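Local atomic coordinates of cytosol aminopeptidase (PDB entry 3IJ3), a protein that probably works as a manganese-dependent leucyl-type aminopeptidase of the M17 family, removing amino acids one at a time from the N-termini of peptides. Residues A374-Q379 with W445-I450; V245-K250 with L353-S358; Y138-Y143 with L176-A181. All coordinates share one frame; numbering follows the deposited sequence. Where two conformers were deposited one is given.

Contact 1 (A374-Q379 with W445-I450)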
loop_
_atom_site.group_PDB
_atom_site.type_symbol
_atom_site.label_atom_id
_atom_site.label_comp_id
_atom_site.label_asym_id
_atom_site.label_seq_id
_atom_site.Cartn_x
_atom_site.Cartn_y
_atom_site.Cartn_z
ATOM N N ALA A 374 -0.993 5.369 29.287
ATOM C CA ALA A 374 -0.297 4.194 29.744
ATOM C C ALA A 374 0.756 4.569 30.764
ATOM O O ALA A 374 1.538 5.500 30.558
ATOM C CB ALA A 374 0.382 3.500 28.565
ATOM N N LEU A 375 0.784 3.817 31.854
ATOM C CA LEU A 375 1.761 3.982 32.917
ATOM C C LEU A 375 2.670 2.788 32.984
ATOM O O LEU A 375 2.200 1.631 32.991
ATOM C CB LEU A 375 1.080 4.087 34.282
ATOM C CG LEU A 375 1.950 3.956 35.558
ATOM C CD1 LEU A 375 2.974 5.141 35.710
ATOM C CD2 LEU A 375 1.078 3.850 36.812
ATOM N N PHE A 376 3.963 3.050 32.999
ATOM C CA PHE A 376 4.966 2.030 33.268
ATOM C C PHE A 376 5.725 2.489 34.513
ATOM O O PHE A 376 6.024 3.672 34.674
ATOM C CB PHE A 376 5.973 1.867 32.130
ATOM C CG PHE A 376 5.382 1.384 30.828
ATOM C CD1 PHE A 376 5.455 0.033 30.477
ATOM C CD2 PHE A 376 4.732 2.265 29.966
ATOM C CE1 PHE A 376 4.930 -0.409 29.264
ATOM C CE2 PHE A 376 4.199 1.819 28.756
ATOM C CZ PHE A 376 4.316 0.508 28.397
ATOM N N ALA A 377 6.087 1.551 35.382
ATOM C CA ALA A 377 6.867 1.905 36.547
ATOM C C ALA A 377 7.763 0.738 36.946
ATOM O O ALA A 377 7.354 -0.426 36.888
ATOM C CB ALA A 377 5.980 2.337 37.708
ATOM N N ASN A 378 8.989 1.072 37.335
ATOM C CA ASN A 378 9.980 0.074 37.723
ATOM C C ASN A 378 9.856 -0.425 39.141
ATOM O O ASN A 378 10.578 -1.362 39.526
ATOM C CB ASN A 378 11.403 0.551 37.452
ATOM C CG ASN A 378 11.835 1.693 38.345
ATOM O OD1 ASN A 378 11.047 2.213 39.132
ATOM N ND2 ASN A 378 13.114 2.105 38.217
ATOM N N GLN A 379 8.964 0.187 39.917
ATOM C CA GLN A 379 8.707 -0.217 41.297
ATOM C C GLN A 379 7.204 -0.359 41.504
ATOM O O GLN A 379 6.428 0.551 41.183
ATOM C CB GLN A 379 9.314 0.790 42.292
ATOM C CG GLN A 379 10.872 0.742 42.288
ATOM C CD GLN A 379 11.492 1.572 43.379
ATOM O OE1 GLN A 379 10.811 1.999 44.307
ATOM N NE2 GLN A 379 12.812 1.783 43.291
ATOM N N TRP A 445 10.880 5.146 39.333
ATOM C CA TRP A 445 10.650 5.789 38.024
ATOM C C TRP A 445 9.321 5.394 37.394
ATOM O O TRP A 445 8.996 4.197 37.295
ATOM C CB TRP A 445 11.835 5.416 37.096
ATOM C CG TRP A 445 11.608 5.672 35.641
ATOM C CD1 TRP A 445 11.397 6.881 35.026
ATOM C CD2 TRP A 445 11.604 4.684 34.598
ATOM N NE1 TRP A 445 11.227 6.697 33.652
ATOM C CE2 TRP A 445 11.359 5.357 33.374
ATOM C CE3 TRP A 445 11.774 3.292 34.578
ATOM C CZ2 TRP A 445 11.280 4.685 32.151
ATOM C CZ3 TRP A 445 11.680 2.620 33.328
ATOM C CH2 TRP A 445 11.431 3.332 32.151
ATOM N N ALA A 446 8.563 6.402 36.948
ATOM C CA ALA A 446 7.298 6.201 36.272
ATOM C C ALA A 446 7.406 6.872 34.900
ATOM O O ALA A 446 7.945 7.984 34.783
ATOM C CB ALA A 446 6.101 6.815 37.069
ATOM N N HIS A 447 6.932 6.170 33.883
ATOM C CA HIS A 447 6.919 6.649 32.498
ATOM C C HIS A 447 5.486 6.625 32.010
ATOM O O HIS A 447 4.812 5.584 32.073
ATOM C CB HIS A 447 7.798 5.740 31.646
ATOM C CG HIS A 447 7.538 5.821 30.174
ATOM N ND1 HIS A 447 7.936 6.889 29.399
ATOM C CD2 HIS A 447 6.992 4.922 29.322
ATOM C CE1 HIS A 447 7.570 6.677 28.150
ATOM N NE2 HIS A 447 7.025 5.479 28.069
ATOM N N PHE A 448 5.036 7.770 31.500
ATOM C CA PHE A 448 3.714 7.920 30.978
ATOM C C PHE A 448 3.737 8.094 29.461
ATOM O O PHE A 448 4.465 8.979 28.933
ATOM C CB PHE A 448 3.002 9.151 31.563
ATOM C CG PHE A 448 2.545 8.967 32.958
ATOM C CD1 PHE A 448 1.293 8.445 33.216
ATOM C CD2 PHE A 448 3.353 9.307 34.021
ATOM C CE1 PHE A 448 0.867 8.264 34.524
ATOM C CE2 PHE A 448 2.919 9.131 35.338
ATOM C CZ PHE A 448 1.692 8.611 35.578
ATOM N N ASP A 449 2.996 7.238 28.768
ATOM C CA ASP A 449 2.802 7.358 27.317
ATOM C C ASP A 449 1.412 7.955 27.195
ATOM O O ASP A 449 0.416 7.370 27.673
ATOM C CB ASP A 449 2.876 6.025 26.597
ATOM C CG ASP A 449 4.276 5.500 26.498
ATOM O OD1 ASP A 449 5.191 6.327 26.380
ATOM O OD2 ASP A 449 4.453 4.253 26.525
ATOM N N ILE A 450 1.340 9.127 26.583
ATOM C CA ILE A 450 0.062 9.841 26.450
ATOM C C ILE A 450 -0.231 10.265 25.005
ATOM O O ILE A 450 0.700 10.430 24.208
ATOM C CB ILE A 450 0.090 11.119 27.339
ATOM C CG1 ILE A 450 1.220 12.053 26.891
ATOM C CG2 ILE A 450 0.251 10.775 28.822
ATOM C CD1 ILE A 450 1.245 13.408 27.622
#
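Leu375 lays its CD1 methyl over one face of the Phe448 ring, 4.0 Å from the centroid, and the same CD1 reaches Ala446 CB at 3.8 Å. Leucine suits the place because CG, anti to the backbone N (chi1 167°), carries one branch across to the next strand, where the short Ala446 side chain lets the methyl come close. On this face Ala377 and Ala446 form a non-hydrogen-bonded pair with CA atoms 4.3 Å apart, and helix 380-393 packs on both. The face bearing Phe376 and His447 is equally buried: Phe376 CD2 comes to the edge of the imidazole, 3.5 Å from His447 CD2, under helix 427-436. Strands 374-377 and 445-450 are an antiparallel pair in the mixed central sheet of the alpha/beta catalytic domain, whose helices cover both faces. Trp445 NE1 hydrogen-bonds to Asp356 OD2 on the neighbouring strand 353-359. Against these buried pairs stands the partly exposed loop residue Asn378, whose contact is mainly polar. Asn378 N binds Trp445 O at 3.1 Å, and its short amide returns OD1 to Trp445 N at 2.9 Å, the donor lying 38° above the carbonyl plane rather than on a lone pair. Amide and indole planes stand 84° apart.

Contact 2 (V245-K250 with L353-S358); sequences VTLVGK and LIIDFS. With SO4 (sulfate ion), chain D.
Lys250 NZ is gripped from several directions: it binds O3 of a sulfate at 3.0 Å, forms a salt bridge with Asp273 and hydrogen-bonds to the Thr359 carbonyl. Lys250 also belongs to the lithium site with Asp255, Asp273 and Glu334, its nearest side-chain atom about 3 Å from the ion. All four torsions of the side chain are near 180°, and this long, extended chain carries NZ well beyond the end of the strand. Its CD passes 3.3 Å from Ser358 OG, the short serine side chain lying alongside the methylenes. The sulfate, probably from the crystallisation liquor, is also held by Arg336 and the Gly335 amide. Behind the lysine, strands 245-249 and 353-358 run parallel, and Val248 N to Ile355 O is the shortest rung at 2.8 Å. Branched side chains fill both faces: Leu247 CD2 lies 4.0 Å from Ile355 CB, and Val248 CG2 lies 4.1 Å from Ile354 CG2. Asp356 is the polar exception; its CB touches Val248 CB at 3.8 Å, while its carboxylate turns away to His447 and Trp445. A site at the C-terminal edge of parallel strands is usual in alpha/beta enzymes; here Lys250 follows such a strand in the M17 catalytic domain.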
loop_
_atom_site.group_PDB
_atom_site.type_symbol
_atom_site.label_atom_id
_atom_site.label_comp_id
_atom_site.label_asym_id
_atom_site.label_seq_id
_atom_site.Cartn_x
_atom_site.Cartn_y
_atom_site.Cartn_z
ATOM N N VAL A 245 12.558 15.418 43.186
ATOM C CA VAL A 245 11.553 14.913 42.240
ATOM C C VAL A 245 11.975 15.502 40.910
ATOM O O VAL A 245 12.037 16.737 40.780
ATOM C CB VAL A 245 10.138 15.362 42.599
ATOM C CG1 VAL A 245 9.135 14.983 41.467
ATOM C CG2 VAL A 245 9.726 14.769 43.947
ATOM N N THR A 246 12.270 14.639 39.934
ATOM C CA THR A 246 12.722 15.070 38.622
ATOM C C THR A 246 11.719 14.654 37.557
ATOM O O THR A 246 11.334 13.463 37.465
ATOM C CB THR A 246 14.140 14.516 38.285
ATOM O OG1 THR A 246 15.082 14.974 39.268
ATOM C CG2 THR A 246 14.601 14.950 36.821
ATOM N N LEU A 247 11.287 15.643 36.764
ATOM C CA LEU A 247 10.320 15.463 35.705
ATOM C C LEU A 247 11.042 15.576 34.366
ATOM O O LEU A 247 11.894 16.450 34.183
ATOM C CB LEU A 247 9.247 16.542 35.782
ATOM C CG LEU A 247 8.536 16.719 37.129
ATOM C CD1 LEU A 247 7.464 17.858 37.022
ATOM C CD2 LEU A 247 7.920 15.406 37.634
ATOM N N VAL A 248 10.713 14.668 33.461
ATOM C CA VAL A 248 11.307 14.618 32.150
ATOM C C VAL A 248 10.200 14.610 31.101
ATOM O O VAL A 248 9.220 13.874 31.211
ATOM C CB VAL A 248 12.182 13.387 32.023
ATOM C CG1 VAL A 248 12.825 13.318 30.598
ATOM C CG2 VAL A 248 13.265 13.352 33.118
ATOM N N GLY A 249 10.322 15.452 30.078
ATOM C CA GLY A 249 9.313 15.493 29.034
ATOM C C GLY A 249 9.854 15.538 27.608
ATOM O O GLY A 249 10.757 16.299 27.304
ATOM N N LYS A 250 9.277 14.712 26.743
ATOM C CA LYS A 250 9.670 14.634 25.338
ATOM C C LYS A 250 9.222 15.880 24.581
ATOM O O LYS A 250 8.024 16.105 24.393
ATOM C CB LYS A 250 9.077 13.372 24.714
ATOM C CG LYS A 250 9.282 13.229 23.184
ATOM C CD LYS A 250 8.501 12.032 22.661
ATOM C CE LYS A 250 8.319 12.078 21.145
ATOM N NZ LYS A 250 7.419 10.952 20.676
ATOM N N LEU A 353 12.519 10.375 43.029
ATOM C CA LEU A 353 11.538 9.990 42.021
ATOM C C LEU A 353 11.824 10.649 40.684
ATOM O O LEU A 353 12.253 11.806 40.646
ATOM C CB LEU A 353 10.133 10.473 42.467
ATOM C CG LEU A 353 8.977 10.275 41.484
ATOM C CD1 LEU A 353 8.679 8.786 41.311
ATOM C CD2 LEU A 353 7.754 11.042 42.027
ATOM N N ILE A 354 11.629 9.893 39.612
ATOM C CA ILE A 354 11.711 10.418 38.247
ATOM C C ILE A 354 10.380 10.102 37.575
ATOM O O ILE A 354 9.907 8.962 37.664
ATOM C CB ILE A 354 12.826 9.780 37.390
ATOM C CG1 ILE A 354 14.190 9.972 38.052
ATOM C CG2 ILE A 354 12.786 10.378 35.926
ATOM C CD1 ILE A 354 15.358 9.216 37.342
ATOM N N ILE A 355 9.766 11.089 36.921
ATOM C CA ILE A 355 8.541 10.846 36.160
ATOM C C ILE A 355 8.752 11.422 34.784
ATOM O O ILE A 355 9.151 12.601 34.637
ATOM C CB ILE A 355 7.292 11.506 36.754
ATOM C CG1 ILE A 355 7.006 10.988 38.164
ATOM C CG2 ILE A 355 6.060 11.238 35.828
ATOM C CD1 ILE A 355 5.849 11.669 38.819
ATOM N N ASP A 356 8.555 10.599 33.758
ATOM C CA ASP A 356 8.636 11.089 32.376
ATOM C C ASP A 356 7.284 11.015 31.666
ATOM O O ASP A 356 6.423 10.186 31.987
ATOM C CB ASP A 356 9.771 10.460 31.562
ATOM C CG ASP A 356 9.471 9.105 31.030
ATOM O OD1 ASP A 356 8.617 9.007 30.104
ATOM O OD2 ASP A 356 10.172 8.139 31.442
ATOM N N PHE A 357 7.102 11.948 30.738
ATOM C CA PHE A 357 5.885 12.053 29.930
ATOM C C PHE A 357 6.329 12.052 28.486
ATOM O O PHE A 357 7.207 12.840 28.097
ATOM C CB PHE A 357 5.136 13.343 30.204
ATOM C CG PHE A 357 4.561 13.435 31.589
ATOM C CD1 PHE A 357 3.296 12.934 31.853
ATOM C CD2 PHE A 357 5.270 14.030 32.598
ATOM C CE1 PHE A 357 2.746 13.035 33.116
ATOM C CE2 PHE A 357 4.739 14.113 33.894
ATOM C CZ PHE A 357 3.479 13.626 34.143
ATOM N N SER A 358 5.737 11.168 27.712
ATOM C CA SER A 358 6.072 11.032 26.316
ATOM C C SER A 358 4.816 10.799 25.504
ATOM O O SER A 358 3.903 10.162 25.952
ATOM C CB SER A 358 7.026 9.857 26.159
ATOM O OG SER A 358 7.506 9.774 24.844
HETATM S S SO4 D . 9.102 7.427 20.387
HETATM O O1 SO4 D . 9.332 8.293 19.237
HETATM O O2 SO4 D . 10.412 6.856 20.734
HETATM O O3 SO4 D . 8.530 8.260 21.428
HETATM O O4 SO4 D . 8.172 6.334 20.034
#

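Contact 3 (Y138-Y143 with L176-A181)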
loop_
_atom_site.group_PDB
_atom_site.type_symbol
_atom_site.label_atom_id
_atom_site.label_comp_id
_atom_site.label_asym_id
_atom_site.label_seq_id
_atom_site.Cartn_x
_atom_site.Cartn_y
_atom_site.Cartn_z
ATOM N N TYR A 138 -12.578 27.088 26.959
ATOM C CA TYR A 138 -11.347 27.259 26.213
ATOM C C TYR A 138 -11.528 27.408 24.698
ATOM O O TYR A 138 -12.245 26.622 24.058
ATOM C CB TYR A 138 -10.428 26.048 26.480
ATOM C CG TYR A 138 -9.099 26.098 25.753
ATOM C CD1 TYR A 138 -7.996 26.733 26.307
ATOM C CD2 TYR A 138 -8.942 25.483 24.515
ATOM C CE1 TYR A 138 -6.782 26.793 25.635
ATOM C CE2 TYR A 138 -7.742 25.516 23.839
ATOM C CZ TYR A 138 -6.649 26.174 24.392
ATOM O OH TYR A 138 -5.453 26.193 23.693
ATOM N N GLN A 139 -10.844 28.415 24.156
ATOM C CA GLN A 139 -10.803 28.681 22.731
ATOM C C GLN A 139 -9.373 29.073 22.351
ATOM O O GLN A 139 -8.798 29.996 22.941
ATOM C CB GLN A 139 -11.775 29.812 22.380
ATOM C CG GLN A 139 -13.221 29.430 22.573
ATOM C CD GLN A 139 -14.173 30.499 22.039
ATOM O OE1 GLN A 139 -14.240 31.592 22.559
ATOM N NE2 GLN A 139 -14.916 30.159 21.003
ATOM N N PHE A 140 -8.762 28.341 21.434
ATOM C CA PHE A 140 -7.402 28.684 20.974
ATOM C C PHE A 140 -7.602 29.751 19.877
ATOM O O PHE A 140 -8.068 29.427 18.788
ATOM C CB PHE A 140 -6.713 27.452 20.453
ATOM C CG PHE A 140 -5.289 27.682 20.073
ATOM C CD1 PHE A 140 -4.352 28.045 21.038
ATOM C CD2 PHE A 140 -4.871 27.494 18.763
ATOM C CE1 PHE A 140 -3.028 28.257 20.708
ATOM C CE2 PHE A 140 -3.538 27.684 18.414
ATOM C CZ PHE A 140 -2.613 28.078 19.384
ATOM N N ASN A 141 -7.225 30.996 20.161
ATOM C CA ASN A 141 -7.476 32.115 19.225
ATOM C C ASN A 141 -6.257 32.861 18.693
ATOM O O ASN A 141 -6.372 34.005 18.221
ATOM C CB ASN A 141 -8.418 33.113 19.895
ATOM C CG ASN A 141 -7.819 33.736 21.147
ATOM O OD1 ASN A 141 -6.753 33.326 21.610
ATOM N ND2 ASN A 141 -8.508 34.737 21.700
ATOM N N ALA A 142 -5.100 32.222 18.735
ATOM C CA ALA A 142 -3.881 32.844 18.249
ATOM C C ALA A 142 -3.848 33.065 16.727
ATOM O O ALA A 142 -3.097 33.909 16.253
ATOM C CB ALA A 142 -2.668 32.040 18.688
ATOM N N TYR A 143 -4.659 32.323 15.977
ATOM C CA TYR A 143 -4.638 32.404 14.515
ATOM C C TYR A 143 -5.956 32.761 13.862
ATOM O O TYR A 143 -6.008 32.891 12.645
ATOM C CB TYR A 143 -4.092 31.089 13.928
ATOM C CG TYR A 143 -2.717 30.807 14.427
ATOM C CD1 TYR A 143 -1.607 31.296 13.754
ATOM C CD2 TYR A 143 -2.524 30.139 15.617
ATOM C CE1 TYR A 143 -0.334 31.073 14.231
ATOM C CE2 TYR A 143 -1.259 29.912 16.092
ATOM C CZ TYR A 143 -0.178 30.400 15.404
ATOM O OH TYR A 143 1.088 30.187 15.865
ATOM N N LEU A 176 0.375 25.244 24.276
ATOM C CA LEU A 176 1.652 24.799 23.743
ATOM C C LEU A 176 1.453 23.712 22.679
ATOM O O LEU A 176 2.072 23.743 21.625
ATOM C CB LEU A 176 2.563 24.297 24.869
ATOM C CG LEU A 176 3.036 25.380 25.847
ATOM C CD1 LEU A 176 3.799 24.725 27.057
ATOM C CD2 LEU A 176 3.915 26.427 25.145
ATOM N N ILE A 177 0.593 22.740 22.969
ATOM C CA ILE A 177 0.319 21.655 22.012
ATOM C C ILE A 177 -0.357 22.196 20.748
ATOM O O ILE A 177 0.033 21.847 19.628
ATOM C CB ILE A 177 -0.516 20.536 22.660
ATOM C CG1 ILE A 177 0.316 19.830 23.727
ATOM C CG2 ILE A 177 -1.007 19.488 21.589
ATOM C CD1 ILE A 177 -0.493 18.939 24.653
ATOM N N ASN A 178 -1.348 23.057 20.936
ATOM C CA ASN A 178 -2.064 23.649 19.797
ATOM C C ASN A 178 -1.226 24.565 18.892
ATOM O O ASN A 178 -1.561 24.763 17.717
ATOM C CB ASN A 178 -3.299 24.416 20.284
ATOM C CG ASN A 178 -4.450 23.513 20.683
ATOM O OD1 ASN A 178 -4.625 22.433 20.114
ATOM N ND2 ASN A 178 -5.309 24.002 21.564
ATOM N N THR A 179 -0.170 25.165 19.429
ATOM C CA THR A 179 0.625 26.099 18.611
ATOM C C THR A 179 1.305 25.337 17.488
ATOM O O THR A 179 2.002 24.352 17.721
ATOM C CB THR A 179 1.672 26.838 19.456
ATOM O OG1 THR A 179 1.011 27.536 20.518
ATOM C CG2 THR A 179 2.467 27.867 18.578
ATOM N N PRO A 180 1.092 25.773 16.259
ATOM C CA PRO A 180 1.772 25.133 15.133
ATOM C C PRO A 180 3.269 25.021 15.357
ATOM O O PRO A 180 3.894 25.941 15.937
ATOM C CB PRO A 180 1.508 26.107 13.989
ATOM C CG PRO A 180 0.245 26.720 14.317
ATOM C CD PRO A 180 0.220 26.870 15.817
ATOM N N ALA A 181 3.886 23.958 14.829
ATOM C CA ALA A 181 5.314 23.754 15.023
ATOM C C ALA A 181 6.168 24.926 14.578
ATOM O O ALA A 181 7.176 25.228 15.214
ATOM C CB ALA A 181 5.785 22.449 14.360
#
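Tyr138 and Phe140 both swing their rings to the far side of CB from the backbone N, with chi1 at 180° and -175°, and this sends them from the loop toward the end of helix 157-178. There Asn178, its CG opposite the carbonyl carbon (chi1 -76°), meets both. Its CB stands over the centre of the Phe140 ring, 3.6 Å from the centroid, a nearly ideal CH-pi contact for which a flat aromatic face is well suited. Its amide continues past that ring to Tyr138, and ND2 donates to Tyr138 OH at 3.1 Å, with the hydroxyl close to the amide plane. ND2 lies at the edge of the Tyr138 ring, near its plane. Both polar ends have further partners: Tyr138 OH also bonds to Asp175 one helical turn earlier, and Asn178 OD1 accepts from Gly465 N, so the buried amide is used at both ends. The contact joins a loop of the N-terminal region to the C-terminal end of the long helix linking the two domains, as in M17 enzymes. Thr179 is where the chain leaves the helix; its OG1 lies 3.8 Å from Phe140 CZ and bonds back to the Asp175 carbonyl. Pro180, a rigid apolar residue fit for the turn-off, lies against the Tyr143 ring, its CD 3.4 Å from Tyr143 CE2. Its CG sits off-centre over that ring, 4.3 Å from the centroid. Tyr143 OH passes 3.8 Å from Thr179 CG2 and hydrogen-bonds to Asp183. A neighbouring subunit comes up here as well: Thr325 of that subunit bonds to the Tyr143 carbonyl, and Val414 and Val317 of the same subunit pack on Phe140 and Tyr143.

Along the chain the three follow in series: contact 3 closes first, then contact 2, then contact 1. Contacts 1 and 2 have centres 9 Å apart and belong to one sheet, where strand 353-359 of contact 2 lies beside strand 445-454 of contact 1; Phe448 O and Ser358 N, 2.8 Å apart, probably form a hydrogen bond between them. Together they span four neighbouring strands, from the one carrying metal-site Lys250 out to 374-377. Contact 3 touches neither, its centre being about 28 Å from that of contact 1 and 24 Å from that of contact 2. It lies where the N-terminal region, the catalytic domain and a second subunit of the six-chain assembly meet.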